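Local coordinates for putative major capsid protein (Cafeteriavirus-dependent mavirus, PDB 6G44) that probably builds the icosahedral shell of the virophage as a double jelly-roll capsid subunit that assembles in threes, at residues 303-308 against 315-320; 352-357 against 454-459; 340-345 against 465-470; 391-396 against 420-425. One frame throughout, in Å; residues are numbered along the deposited sequence.

Contact 1: residues 303-308 against 315-320. With SO4 (sulfate ion), chain B.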
loop_
_atom_site.group_PDB
_atom_site.type_symbol
_atom_site.label_atom_id
_atom_site.label_comp_id
_atom_site.label_asym_id
_atom_site.label_seq_id
_atom_site.Cartn_x
_atom_site.Cartn_y
_atom_site.Cartn_z
ATOM N N CYS C 303 -17.004 27.030 -24.414
ATOM C CA CYS C 303 -17.955 25.958 -24.162
ATOM C C CYS C 303 -19.110 26.464 -23.310
ATOM O O CYS C 303 -18.900 26.867 -22.168
ATOM C CB CYS C 303 -17.233 24.800 -23.446
ATOM S SG CYS C 303 -16.067 23.940 -24.519
ATOM N N LEU C 304 -20.324 26.452 -23.880
ATOM C CA LEU C 304 -21.528 26.974 -23.215
ATOM C C LEU C 304 -22.381 25.812 -22.800
ATOM O O LEU C 304 -22.702 24.962 -23.631
ATOM C CB LEU C 304 -22.355 27.848 -24.187
ATOM C CG LEU C 304 -21.686 29.071 -24.815
ATOM C CD1 LEU C 304 -22.702 29.806 -25.691
ATOM C CD2 LEU C 304 -21.110 29.997 -23.766
ATOM N N ASN C 305 -22.754 25.774 -21.525
ATOM C CA ASN C 305 -23.731 24.793 -21.050
ATOM C C ASN C 305 -25.132 25.385 -21.017
ATOM O O ASN C 305 -25.319 26.527 -20.598
ATOM C CB ASN C 305 -23.321 24.264 -19.681
ATOM C CG ASN C 305 -22.135 23.308 -19.772
ATOM O OD1 ASN C 305 -21.814 22.787 -20.840
ATOM N ND2 ASN C 305 -21.494 23.071 -18.639
ATOM N N THR C 306 -26.080 24.576 -21.470
ATOM C CA THR C 306 -27.507 24.886 -21.449
ATOM C C THR C 306 -28.305 23.985 -20.513
ATOM O O THR C 306 -29.459 24.294 -20.221
ATOM C CB THR C 306 -28.085 24.761 -22.863
ATOM O OG1 THR C 306 -28.026 23.401 -23.288
ATOM C CG2 THR C 306 -27.316 25.652 -23.836
ATOM N N LYS C 307 -27.716 22.879 -20.056
ATOM C CA LYS C 307 -28.333 21.963 -19.112
ATOM C C LYS C 307 -27.484 21.946 -17.842
ATOM O O LYS C 307 -26.289 22.325 -17.851
ATOM C CB LYS C 307 -28.484 20.590 -19.752
ATOM C CG LYS C 307 -29.604 20.629 -20.805
ATOM C CD LYS C 307 -29.597 19.468 -21.751
ATOM C CE LYS C 307 -28.589 19.629 -22.876
ATOM N NZ LYS C 307 -28.391 18.312 -23.543
ATOM N N ASP C 308 -28.115 21.602 -16.729
ATOM C CA ASP C 308 -27.421 21.615 -15.438
ATOM C C ASP C 308 -26.283 20.589 -15.483
ATOM O O ASP C 308 -26.515 19.444 -15.828
ATOM C CB ASP C 308 -28.360 21.242 -14.284
ATOM C CG ASP C 308 -29.453 22.281 -14.038
ATOM O OD1 ASP C 308 -29.214 23.484 -14.266
ATOM O OD2 ASP C 308 -30.540 21.846 -13.601
ATOM N N GLU C 315 -27.701 13.984 -20.175
ATOM C CA GLU C 315 -28.139 15.271 -20.714
ATOM C C GLU C 315 -27.092 16.367 -20.635
ATOM O O GLU C 315 -27.295 17.426 -21.194
ATOM C CB GLU C 315 -29.431 15.753 -20.043
ATOM C CG GLU C 315 -30.649 14.915 -20.435
ATOM C CD GLU C 315 -31.959 15.402 -19.830
ATOM O OE1 GLU C 315 -32.067 16.583 -19.375
ATOM O OE2 GLU C 315 -32.918 14.588 -19.828
ATOM N N ARG C 316 -25.968 16.156 -19.937
ATOM C CA ARG C 316 -24.929 17.194 -19.907
ATOM C C ARG C 316 -24.489 17.499 -21.349
ATOM O O ARG C 316 -24.376 16.578 -22.195
ATOM C CB ARG C 316 -23.732 16.730 -19.079
ATOM C CG ARG C 316 -24.035 16.573 -17.595
ATOM C CD ARG C 316 -22.798 16.124 -16.817
ATOM N NE ARG C 316 -21.819 17.187 -16.754
ATOM C CZ ARG C 316 -20.704 17.134 -16.029
ATOM N NH1 ARG C 316 -20.371 15.992 -15.425
ATOM N NH2 ARG C 316 -19.889 18.186 -15.980
ATOM N N ASN C 317 -24.250 18.774 -21.633
ATOM C CA ASN C 317 -23.854 19.171 -22.987
ATOM C C ASN C 317 -22.559 18.473 -23.386
ATOM O O ASN C 317 -21.619 18.460 -22.603
ATOM C CB ASN C 317 -23.662 20.668 -23.089
ATOM C CG ASN C 317 -24.940 21.439 -22.842
ATOM O OD1 ASN C 317 -25.240 21.852 -21.723
ATOM N ND2 ASN C 317 -25.718 21.622 -23.909
ATOM N N LYS C 318 -22.537 17.880 -24.575
ATOM C CA LYS C 318 -21.384 17.142 -25.078
ATOM C C LYS C 318 -20.629 18.062 -26.004
ATOM O O LYS C 318 -21.047 18.252 -27.153
ATOM C CB LYS C 318 -21.813 15.870 -25.811
ATOM C CG LYS C 318 -22.650 14.918 -24.965
ATOM C CD LYS C 318 -22.951 13.616 -25.703
ATOM C CE LYS C 318 -24.329 13.053 -25.421
ATOM N NZ LYS C 318 -24.576 12.662 -24.002
ATOM N N HIS C 319 -19.555 18.656 -25.498
ATOM C CA HIS C 319 -18.685 19.557 -26.253
ATOM C C HIS C 319 -17.666 18.760 -27.039
ATOM O O HIS C 319 -17.202 17.720 -26.584
ATOM C CB HIS C 319 -17.967 20.494 -25.305
ATOM C CG HIS C 319 -18.897 21.343 -24.514
ATOM N ND1 HIS C 319 -19.642 22.343 -25.104
ATOM C CD2 HIS C 319 -19.251 21.313 -23.209
ATOM C CE1 HIS C 319 -20.394 22.913 -24.178
ATOM N NE2 HIS C 319 -20.184 22.304 -23.022
ATOM N N ILE C 320 -17.347 19.218 -28.243
ATOM C CA ILE C 320 -16.366 18.547 -29.096
ATOM C C ILE C 320 -15.271 19.508 -29.491
ATOM O O ILE C 320 -15.526 20.663 -29.891
ATOM C CB ILE C 320 -17.031 17.947 -30.363
ATOM C CG1 ILE C 320 -18.177 16.999 -29.973
ATOM C CG2 ILE C 320 -15.994 17.250 -31.241
ATOM C CD1 ILE C 320 -19.070 16.526 -31.109
HETATM S S SO4 B . -25.681 18.896 -26.558
HETATM O O1 SO4 B . -27.018 18.996 -25.937
HETATM O O2 SO4 B . -25.762 18.851 -28.034
HETATM O O3 SO4 B . -24.944 20.129 -26.207
HETATM O O4 SO4 B . -25.021 17.636 -26.091
HETATM O O HOH W 1 -20.835 19.997 -20.471
HETATM O O HOH W 2 -24.491 20.668 -19.268
#
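Asn317 shows how one side-chain amide can stand in for missing backbone pairing where two chain segments run in nearly opposite directions. Its OD1 accepts from two consecutive backbone groups: Thr306 N, 2.9 Å away and above the carbonyl plane, and Lys307 N, 3.2 Å away and on a lone pair. ND2 of the same amide donates nearly straight to Thr306 OG1 at 3.0 Å, with the acceptor in the amide plane. His319 is held on two sides. Its NE2 donates to Asn305 OD1 at 2.8 Å, an acceptor in the ring plane (N-H...O 165°), while Cys303 CB sits 3.7 Å from the ring centroid, almost on the normal. The in-plane bond from NE2 and the packing of Cys303 over the face together limit the ring's rotation. Lys307, its chain bent at chi3 (-81°), reaches back so that NZ donates to Glu315 O at 2.7 Å on a lone pair.

In the next shell, a sulfate, probably from the crystallisation liquor, is gripped by Lys307 NZ, Asn317 ND2 and Lys318 N. One water links Asn305 OD1 to Asn317 O, and another joins Lys307 O with Asn317 N and OD1. Arg316 turns away, its guanidinium bonded to Thr458 O and Gly396 O, and Asn305 ND2 also reaches Thr458 O. The contact thus closes the short connection between strands 286-305 and 319-328 at a partly exposed end of these strands, with strand 448-457 beside His319 and strand 464-482 beside Cys303.

Contact 2: residues 352-357 against 454-459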
loop_
_atom_site.group_PDB
_atom_site.type_symbol
_atom_site.label_atom_id
_atom_site.label_comp_id
_atom_site.label_asym_id
_atom_site.label_seq_id
_atom_site.Cartn_x
_atom_site.Cartn_y
_atom_site.Cartn_z
ATOM N N GLN C 352 -8.920 22.410 -12.830
ATOM C CA GLN C 352 -10.079 21.820 -13.470
ATOM C C GLN C 352 -9.772 21.350 -14.887
ATOM O O GLN C 352 -9.282 22.119 -15.732
ATOM C CB GLN C 352 -11.193 22.851 -13.534
ATOM C CG GLN C 352 -12.485 22.332 -14.130
ATOM C CD GLN C 352 -13.212 21.439 -13.155
ATOM O OE1 GLN C 352 -13.813 21.934 -12.192
ATOM N NE2 GLN C 352 -13.130 20.137 -13.357
ATOM N N LEU C 353 -10.075 20.087 -15.138
ATOM C CA LEU C 353 -10.073 19.501 -16.456
ATOM C C LEU C 353 -11.509 19.119 -16.773
ATOM O O LEU C 353 -12.361 19.047 -15.883
ATOM C CB LEU C 353 -9.197 18.253 -16.513
ATOM C CG LEU C 353 -7.773 18.385 -15.973
ATOM C CD1 LEU C 353 -7.070 17.028 -15.968
ATOM C CD2 LEU C 353 -6.938 19.380 -16.781
ATOM N N ALA C 354 -11.787 18.964 -18.057
ATOM C CA ALA C 354 -13.070 18.439 -18.488
ATOM C C ALA C 354 -13.121 16.913 -18.318
ATOM O O ALA C 354 -12.069 16.250 -18.280
ATOM C CB ALA C 354 -13.348 18.818 -19.947
ATOM N N GLY C 355 -14.343 16.373 -18.259
ATOM C CA GLY C 355 -14.540 14.910 -18.257
ATOM C C GLY C 355 -14.632 14.447 -19.696
ATOM O O GLY C 355 -15.602 14.794 -20.387
ATOM N N ILE C 356 -13.659 13.677 -20.170
ATOM C CA ILE C 356 -13.673 13.215 -21.553
ATOM C C ILE C 356 -14.533 11.945 -21.621
ATOM O O ILE C 356 -14.258 10.962 -20.940
ATOM C CB ILE C 356 -12.259 12.957 -22.100
ATOM C CG1 ILE C 356 -11.444 14.257 -22.055
ATOM C CG2 ILE C 356 -12.326 12.371 -23.520
ATOM C CD1 ILE C 356 -9.998 14.101 -22.419
ATOM N N ILE C 357 -15.541 11.975 -22.490
ATOM C CA ILE C 357 -16.492 10.867 -22.656
ATOM C C ILE C 357 -16.335 10.160 -23.999
ATOM O O ILE C 357 -16.900 9.081 -24.185
ATOM C CB ILE C 357 -17.966 11.334 -22.467
ATOM C CG1 ILE C 357 -18.379 12.331 -23.548
ATOM C CG2 ILE C 357 -18.169 11.927 -21.067
ATOM C CD1 ILE C 357 -19.877 12.579 -23.589
ATOM N N ALA C 454 -11.883 15.067 -29.206
ATOM C CA ALA C 454 -12.321 14.733 -27.848
ATOM C C ALA C 454 -13.727 15.264 -27.647
ATOM O O ALA C 454 -13.981 16.426 -27.965
ATOM C CB ALA C 454 -11.405 15.357 -26.809
ATOM N N THR C 455 -14.606 14.429 -27.104
ATOM C CA THR C 455 -15.936 14.824 -26.670
ATOM C C THR C 455 -15.911 14.860 -25.143
ATOM O O THR C 455 -15.427 13.899 -24.505
ATOM C CB THR C 455 -16.996 13.836 -27.202
ATOM O OG1 THR C 455 -16.860 13.695 -28.632
ATOM C CG2 THR C 455 -18.390 14.312 -26.877
ATOM N N PHE C 456 -16.429 15.922 -24.554
ATOM C CA PHE C 456 -16.239 16.148 -23.127
ATOM C C PHE C 456 -17.339 16.959 -22.507
ATOM O O PHE C 456 -18.061 17.704 -23.185
ATOM C CB PHE C 456 -14.878 16.810 -22.865
ATOM C CG PHE C 456 -14.703 18.135 -23.568
ATOM C CD1 PHE C 456 -14.215 18.173 -24.873
ATOM C CD2 PHE C 456 -15.035 19.322 -22.941
ATOM C CE1 PHE C 456 -14.050 19.404 -25.518
ATOM C CE2 PHE C 456 -14.862 20.547 -23.573
ATOM C CZ PHE C 456 -14.392 20.567 -24.873
ATOM N N VAL C 457 -17.442 16.821 -21.194
ATOM C CA VAL C 457 -18.398 17.583 -20.390
ATOM C C VAL C 457 -17.660 18.524 -19.428
ATOM O O VAL C 457 -16.554 18.225 -18.943
ATOM C CB VAL C 457 -19.358 16.663 -19.602
ATOM C CG1 VAL C 457 -20.235 15.854 -20.542
ATOM C CG2 VAL C 457 -18.611 15.732 -18.643
ATOM N N THR C 458 -18.295 19.661 -19.148
ATOM C CA THR C 458 -17.687 20.731 -18.367
ATOM C C THR C 458 -18.580 21.089 -17.181
ATOM O O THR C 458 -19.805 20.870 -17.221
ATOM C CB THR C 458 -17.486 21.972 -19.246
ATOM O OG1 THR C 458 -18.753 22.330 -19.795
ATOM C CG2 THR C 458 -16.503 21.697 -20.382
ATOM N N PRO C 459 -17.997 21.629 -16.108
ATOM C CA PRO C 459 -18.749 21.882 -14.883
ATOM C C PRO C 459 -19.509 23.206 -14.786
ATOM O O PRO C 459 -20.131 23.453 -13.744
ATOM C CB PRO C 459 -17.665 21.818 -13.826
ATOM C CG PRO C 459 -16.484 22.398 -14.514
ATOM C CD PRO C 459 -16.550 21.854 -15.903
#
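Side-chain rotamers do much of the fitting where residues 352-357 meet 454-459, around a short antiparallel pairing. Gly355 and Val457 form the hydrogen-bonded pair, N to O in both directions, and Ile357 N adds a bond to Thr455 O at 2.8 Å. Between these, Ile356 faces Phe456 in a non-hydrogen-bonded pair, and the strands draw together to 4.2 Å between their CA atoms.

Phe456 takes the crowded first torsion, with CG between the backbone N and the carbonyl carbon (chi1 59°). This carries the ring away from the 352-357 segment, leaving its CD2 corner 3.5 Å from Ala354 CB. Ile357 adopts the same crowded placement for CG1 (chi1 64°), which brings that atom across Thr455 O and obliquely to Thr455 CG2 at 3.9 Å. On the face that carries Val457, CG2 of that valine comes 3.6 Å from Gly355 O, where the glycine offers bare backbone.

Beyond the paired residues, Gln352 has CG anti to the backbone N and then folds at chi2 (75°). Its NE2 thereby donates to Leu353 O at 2.9 Å on a lone pair, and the amide meets Pro459 tip to tip, with OE1 3.6 Å from CG of the proline. The same OE1 accepts from Asn152 ND2. Phe456 also packs on Leu321 of its own sheet and on Val339 of the facing one, and so lies between the two. An antiparallel strand pair with Ile356 and Phe456 on one face, Phe456 turned toward the other sheet, is consistent with the jelly-roll beta sandwich of double jelly-roll capsid proteins.

Contact 3: residues 340-345 against 465-470. With SO4 (sulfate ion), chain D.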
loop_
_atom_site.group_PDB
_atom_site.type_symbol
_atom_site.label_atom_id
_atom_site.label_comp_id
_atom_site.label_asym_id
_atom_site.label_seq_id
_atom_site.Cartn_x
_atom_site.Cartn_y
_atom_site.Cartn_z
ATOM N N SER C 340 -8.323 21.208 -20.683
ATOM C CA SER C 340 -8.110 22.022 -19.484
ATOM C C SER C 340 -8.996 23.260 -19.495
ATOM O O SER C 340 -9.171 23.881 -20.553
ATOM C CB SER C 340 -6.635 22.461 -19.364
ATOM O OG SER C 340 -5.781 21.378 -19.013
ATOM N N GLN C 341 -9.525 23.626 -18.328
ATOM C CA GLN C 341 -10.200 24.918 -18.166
ATOM C C GLN C 341 -9.109 25.971 -18.317
ATOM O O GLN C 341 -8.106 25.949 -17.599
ATOM C CB GLN C 341 -10.845 24.971 -16.785
ATOM C CG GLN C 341 -11.595 26.258 -16.482
ATOM C CD GLN C 341 -12.074 26.251 -15.059
ATOM O OE1 GLN C 341 -11.274 26.381 -14.130
ATOM N NE2 GLN C 341 -13.372 26.014 -14.875
ATOM N N GLU C 342 -9.261 26.893 -19.271
ATOM C CA GLU C 342 -8.179 27.845 -19.548
ATOM C C GLU C 342 -7.942 28.848 -18.419
ATOM O O GLU C 342 -6.793 29.164 -18.121
ATOM C CB GLU C 342 -8.391 28.552 -20.897
ATOM C CG GLU C 342 -7.966 27.666 -22.059
ATOM C CD GLU C 342 -8.051 28.335 -23.418
ATOM O OE1 GLU C 342 -7.031 28.841 -23.916
ATOM O OE2 GLU C 342 -9.137 28.326 -24.011
ATOM N N THR C 343 -9.014 29.332 -17.806
ATOM C CA THR C 343 -8.926 30.378 -16.795
ATOM C C THR C 343 -9.557 29.939 -15.476
ATOM O O THR C 343 -10.776 29.788 -15.386
ATOM C CB THR C 343 -9.609 31.670 -17.313
ATOM O OG1 THR C 343 -9.057 31.991 -18.595
ATOM C CG2 THR C 343 -9.378 32.844 -16.345
ATOM N N PRO C 344 -8.723 29.723 -14.442
ATOM C CA PRO C 344 -9.293 29.388 -13.129
ATOM C C PRO C 344 -10.186 30.512 -12.601
ATOM O O PRO C 344 -9.867 31.699 -12.788
ATOM C CB PRO C 344 -8.046 29.214 -12.250
ATOM C CG PRO C 344 -6.996 28.769 -13.192
ATOM C CD PRO C 344 -7.257 29.553 -14.446
ATOM N N THR C 345 -11.299 30.151 -11.985
ATOM C CA THR C 345 -12.194 31.134 -11.381
ATOM C C THR C 345 -11.794 31.463 -9.943
ATOM O O THR C 345 -12.208 32.483 -9.383
ATOM C CB THR C 345 -13.642 30.625 -11.389
ATOM O OG1 THR C 345 -13.732 29.405 -10.651
ATOM C CG2 THR C 345 -14.123 30.404 -12.820
ATOM N N GLY C 465 -20.718 29.737 -19.538
ATOM C CA GLY C 465 -19.687 28.989 -20.223
ATOM C C GLY C 465 -18.316 29.454 -19.838
ATOM O O GLY C 465 -18.154 30.369 -19.028
ATOM N N ALA C 466 -17.318 28.810 -20.444
ATOM C CA ALA C 466 -15.924 29.119 -20.185
ATOM C C ALA C 466 -15.092 28.493 -21.278
ATOM O O ALA C 466 -15.558 27.606 -21.972
ATOM C CB ALA C 466 -15.484 28.598 -18.843
ATOM N N HIS C 467 -13.886 29.009 -21.464
ATOM C CA HIS C 467 -12.985 28.499 -22.479
ATOM C C HIS C 467 -12.262 27.243 -22.000
ATOM O O HIS C 467 -11.737 27.242 -20.886
ATOM C CB HIS C 467 -11.938 29.549 -22.873
ATOM C CG HIS C 467 -12.448 30.587 -23.823
ATOM N ND1 HIS C 467 -12.975 31.784 -23.397
ATOM C CD2 HIS C 467 -12.511 30.604 -25.175
ATOM C CE1 HIS C 467 -13.340 32.499 -24.449
ATOM N NE2 HIS C 467 -13.061 31.813 -25.539
ATOM N N TYR C 468 -12.231 26.229 -22.870
ATOM C CA TYR C 468 -11.514 24.957 -22.644
ATOM C C TYR C 468 -10.550 24.703 -23.783
ATOM O O TYR C 468 -10.840 25.027 -24.946
ATOM C CB TYR C 468 -12.483 23.750 -22.481
ATOM C CG TYR C 468 -13.103 23.766 -21.102
ATOM C CD1 TYR C 468 -14.139 24.637 -20.807
ATOM C CD2 TYR C 468 -12.589 22.985 -20.061
ATOM C CE1 TYR C 468 -14.666 24.726 -19.531
ATOM C CE2 TYR C 468 -13.115 23.057 -18.783
ATOM C CZ TYR C 468 -14.147 23.936 -18.527
ATOM O OH TYR C 468 -14.618 23.999 -17.263
ATOM N N LYS C 469 -9.400 24.125 -23.437
ATOM C CA LYS C 469 -8.336 23.853 -24.391
ATOM C C LYS C 469 -8.026 22.357 -24.431
ATOM O O LYS C 469 -7.620 21.774 -23.427
ATOM C CB LYS C 469 -7.090 24.637 -24.030
ATOM C CG LYS C 469 -5.929 24.449 -24.979
ATOM C CD LYS C 469 -4.670 25.152 -24.490
ATOM C CE LYS C 469 -4.727 26.644 -24.723
ATOM N NZ LYS C 469 -3.408 27.282 -24.473
ATOM N N LEU C 470 -8.193 21.762 -25.597
ATOM C CA LEU C 470 -7.741 20.384 -25.881
ATOM C C LEU C 470 -6.244 20.438 -26.146
ATOM O O LEU C 470 -5.788 21.212 -26.990
ATOM C CB LEU C 470 -8.485 19.803 -27.089
ATOM C CG LEU C 470 -7.934 18.524 -27.712
ATOM C CD1 LEU C 470 -7.855 17.364 -26.712
ATOM C CD2 LEU C 470 -8.713 18.088 -28.933
HETATM S S SO4 D . -12.671 32.273 -20.016
HETATM O O1 SO4 D . -13.660 31.259 -19.662
HETATM O O2 SO4 D . -13.102 33.014 -21.225
HETATM O O3 SO4 D . -11.353 31.642 -20.309
HETATM O O4 SO4 D . -12.526 33.182 -18.858
HETATM O O HOH W 3 -5.215 20.691 -21.596
HETATM O O HOH W 4 -11.770 28.989 -18.776
#
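Glu342, Lys469 and Tyr468 bury the largest areas where the end of strand 334-341 meets strand 464-482, and each uses a different kind of contact. Glu342, modelled in two conformers, one described here, follows the last paired residues. Its N donates almost straight (173°) to His467 O at 3.0 Å, and its extended chain runs across Lys469 at about a right angle. CG of the glutamate packs on Lys469 CB at 3.7 Å, and OE1 lies 3.3 Å from CE, so the aliphatic part of the lysine carries much of the contact; the salt bridge from OE1 to NZ is long, at 4.0 Å.

Lys469 also pairs with Ser340 through backbone bonds in both directions. Next to it, Tyr468 turns to the opposite sheet face, with CE2 3.6 Å from Gln341 CB. Tyr468 OH and Gln341 NE2 share one acceptor outside the contact, Glu460 OE2.

At the far end a sulfate, probably from the crystallisation liquor, binds Thr343 OG1, His467 N and His467 ND1. The ND1 bond to O2 is very short, at 2.5 Å, and lies at the ring edge. Such a grip, with Glu342 OE2 not far off, would tend to favour a protonated imidazole. The chemistry implies a strand end held mainly by backbone bonds, with a loosely paired Glu342-Lys469 couple over one face and N-H and O-H groups able to hold an anion.

Contact 4: residues 391-396 against 420-425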
loop_
_atom_site.group_PDB
_atom_site.type_symbol
_atom_site.label_atom_id
_atom_site.label_comp_id
_atom_site.label_asym_id
_atom_site.label_seq_id
_atom_site.Cartn_x
_atom_site.Cartn_y
_atom_site.Cartn_z
ATOM N N PHE C 391 -11.807 6.361 -10.751
ATOM C CA PHE C 391 -12.683 6.660 -11.875
ATOM C C PHE C 391 -13.487 7.963 -11.682
ATOM O O PHE C 391 -13.661 8.725 -12.637
ATOM C CB PHE C 391 -13.627 5.480 -12.149
ATOM C CG PHE C 391 -14.530 5.691 -13.331
ATOM C CD1 PHE C 391 -13.990 5.904 -14.604
ATOM C CD2 PHE C 391 -15.903 5.717 -13.189
ATOM C CE1 PHE C 391 -14.804 6.120 -15.721
ATOM C CE2 PHE C 391 -16.714 5.935 -14.292
ATOM C CZ PHE C 391 -16.174 6.127 -15.539
ATOM N N SER C 392 -13.950 8.229 -10.464
ATOM C CA SER C 392 -14.735 9.446 -10.165
ATOM C C SER C 392 -13.919 10.729 -10.354
ATOM O O SER C 392 -14.516 11.778 -10.539
ATOM C CB SER C 392 -15.336 9.412 -8.759
ATOM O OG SER C 392 -14.350 9.278 -7.781
ATOM N N CYS C 393 -12.596 10.645 -10.319
ATOM C CA CYS C 393 -11.744 11.780 -10.679
ATOM C C CYS C 393 -11.717 11.919 -12.184
ATOM O O CYS C 393 -12.164 12.934 -12.726
ATOM C CB CYS C 393 -10.359 11.530 -10.123
ATOM S SG CYS C 393 -9.084 12.678 -10.683
ATOM N N PHE C 394 -11.250 10.860 -12.846
ATOM C CA PHE C 394 -11.174 10.805 -14.308
ATOM C C PHE C 394 -12.444 11.225 -15.021
ATOM O O PHE C 394 -12.416 11.962 -15.997
ATOM C CB PHE C 394 -10.800 9.379 -14.724
ATOM C CG PHE C 394 -10.694 9.174 -16.207
ATOM C CD1 PHE C 394 -11.818 8.828 -16.968
ATOM C CD2 PHE C 394 -9.478 9.296 -16.834
ATOM C CE1 PHE C 394 -11.728 8.630 -18.314
ATOM C CE2 PHE C 394 -9.378 9.099 -18.209
ATOM C CZ PHE C 394 -10.504 8.765 -18.933
ATOM N N SER C 395 -13.578 10.787 -14.499
ATOM C CA SER C 395 -14.817 10.963 -15.236
ATOM C C SER C 395 -15.315 12.406 -15.279
ATOM O O SER C 395 -16.108 12.743 -16.154
ATOM C CB SER C 395 -15.945 10.100 -14.683
ATOM O OG SER C 395 -16.358 10.544 -13.407
ATOM N N GLY C 396 -14.960 13.224 -14.293
ATOM C CA GLY C 396 -15.544 14.577 -14.212
ATOM C C GLY C 396 -17.031 14.563 -13.842
ATOM O O GLY C 396 -17.696 15.563 -13.983
ATOM N N PHE C 420 -17.440 18.173 -8.652
ATOM C CA PHE C 420 -17.153 17.308 -9.807
ATOM C C PHE C 420 -15.795 16.670 -9.722
ATOM O O PHE C 420 -14.871 17.196 -9.074
ATOM C CB PHE C 420 -17.293 18.074 -11.127
ATOM C CG PHE C 420 -18.683 18.582 -11.354
ATOM C CD1 PHE C 420 -19.086 19.813 -10.842
ATOM C CD2 PHE C 420 -19.594 17.825 -12.064
ATOM C CE1 PHE C 420 -20.386 20.249 -11.011
ATOM C CE2 PHE C 420 -20.899 18.259 -12.235
ATOM C CZ PHE C 420 -21.290 19.472 -11.715
ATOM N N GLY C 421 -15.652 15.533 -10.390
ATOM C CA GLY C 421 -14.317 14.981 -10.572
ATOM C C GLY C 421 -13.401 15.983 -11.242
ATOM O O GLY C 421 -13.840 16.809 -12.063
ATOM N N ALA C 422 -12.112 15.910 -10.924
ATOM C CA ALA C 422 -11.158 16.865 -11.491
ATOM C C ALA C 422 -11.070 16.759 -13.005
ATOM O O ALA C 422 -10.727 17.733 -13.677
ATOM C CB ALA C 422 -9.778 16.692 -10.883
ATOM N N GLY C 423 -11.343 15.572 -13.538
ATOM C CA GLY C 423 -11.415 15.359 -14.984
ATOM C C GLY C 423 -10.294 14.479 -15.514
ATOM O O GLY C 423 -9.542 13.888 -14.751
ATOM N N SER C 424 -10.229 14.362 -16.845
ATOM C CA SER C 424 -9.514 13.262 -17.509
ATOM C C SER C 424 -8.124 13.588 -18.009
ATOM O O SER C 424 -7.872 14.672 -18.540
ATOM C CB SER C 424 -10.299 12.759 -18.716
ATOM O OG SER C 424 -11.676 12.612 -18.460
ATOM N N VAL C 425 -7.246 12.599 -17.918
ATOM C CA VAL C 425 -6.055 12.541 -18.774
ATOM C C VAL C 425 -6.028 11.161 -19.383
ATOM O O VAL C 425 -6.085 10.167 -18.659
ATOM C CB VAL C 425 -4.738 12.787 -18.009
ATOM C CG1 VAL C 425 -3.544 12.711 -18.943
ATOM C CG2 VAL C 425 -4.781 14.159 -17.336
#
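Residues 420-425, with glycine at 421 and 423, press their backbone against helix 391-394 and the turn after it. The tight part is backbone on backbone. Gly421 CA comes to 3.2 Å from Ser392 O in a CA-H...O contact; a CB there would collide with Ser392 O and Cys393 O. Gly423 N donates to Cys393 O at 2.9 Å. That carbonyl also accepts from Gly396 N, where the chain leaves the helix with positive phi (69°). Next along, Ser424 OG donates to Phe394 O at 2.7 Å, in the carbonyl plane. The backbone of Ser424 places CB over one face of the Phe394 ring, 4.0 Å from its centroid; OG, anti to the carbonyl carbon, stands over that face too, while Val425 O meets the ring edge.

Looser packing lies to the side, where Cys393 SG and Ala422 CB are 4.1 Å apart; even there the residues are buried. Ser392 turns elsewhere and donates to Cys180 O of a second subunit. Ser424 OG, a donor to the helix, in turn accepts from Ile356 N of strand 355-363. The contact packs against helix 375-384, whose Tyr379 meets the Phe394 ring edge-to-face, and runs into strand 425-428.

In the fold
Contacts 2 and 4 are buried, contacts 1 and 3 lie partly at the surface, and their chemistry partly follows. Backbone bonds run through contacts 2, 3 and 4; contacts 1 and 3 add charged groups, waters and sulfates, and 2 and 4 add glycines and apolar packing. Contacts 1 and 2 share the sheet in which strands 319-328 and 448-457 are neighbours, while contacts 1 and 3 share the one pairing 286-305 with 464-482. Contact 2 touches all the others, its centre about 8 Å from that of contact 4, and bridges to contact 3 through Gln352 O and Gln341 N. Contacts 3 and 4 do not touch, although 4 is nested in the loop closed by 3.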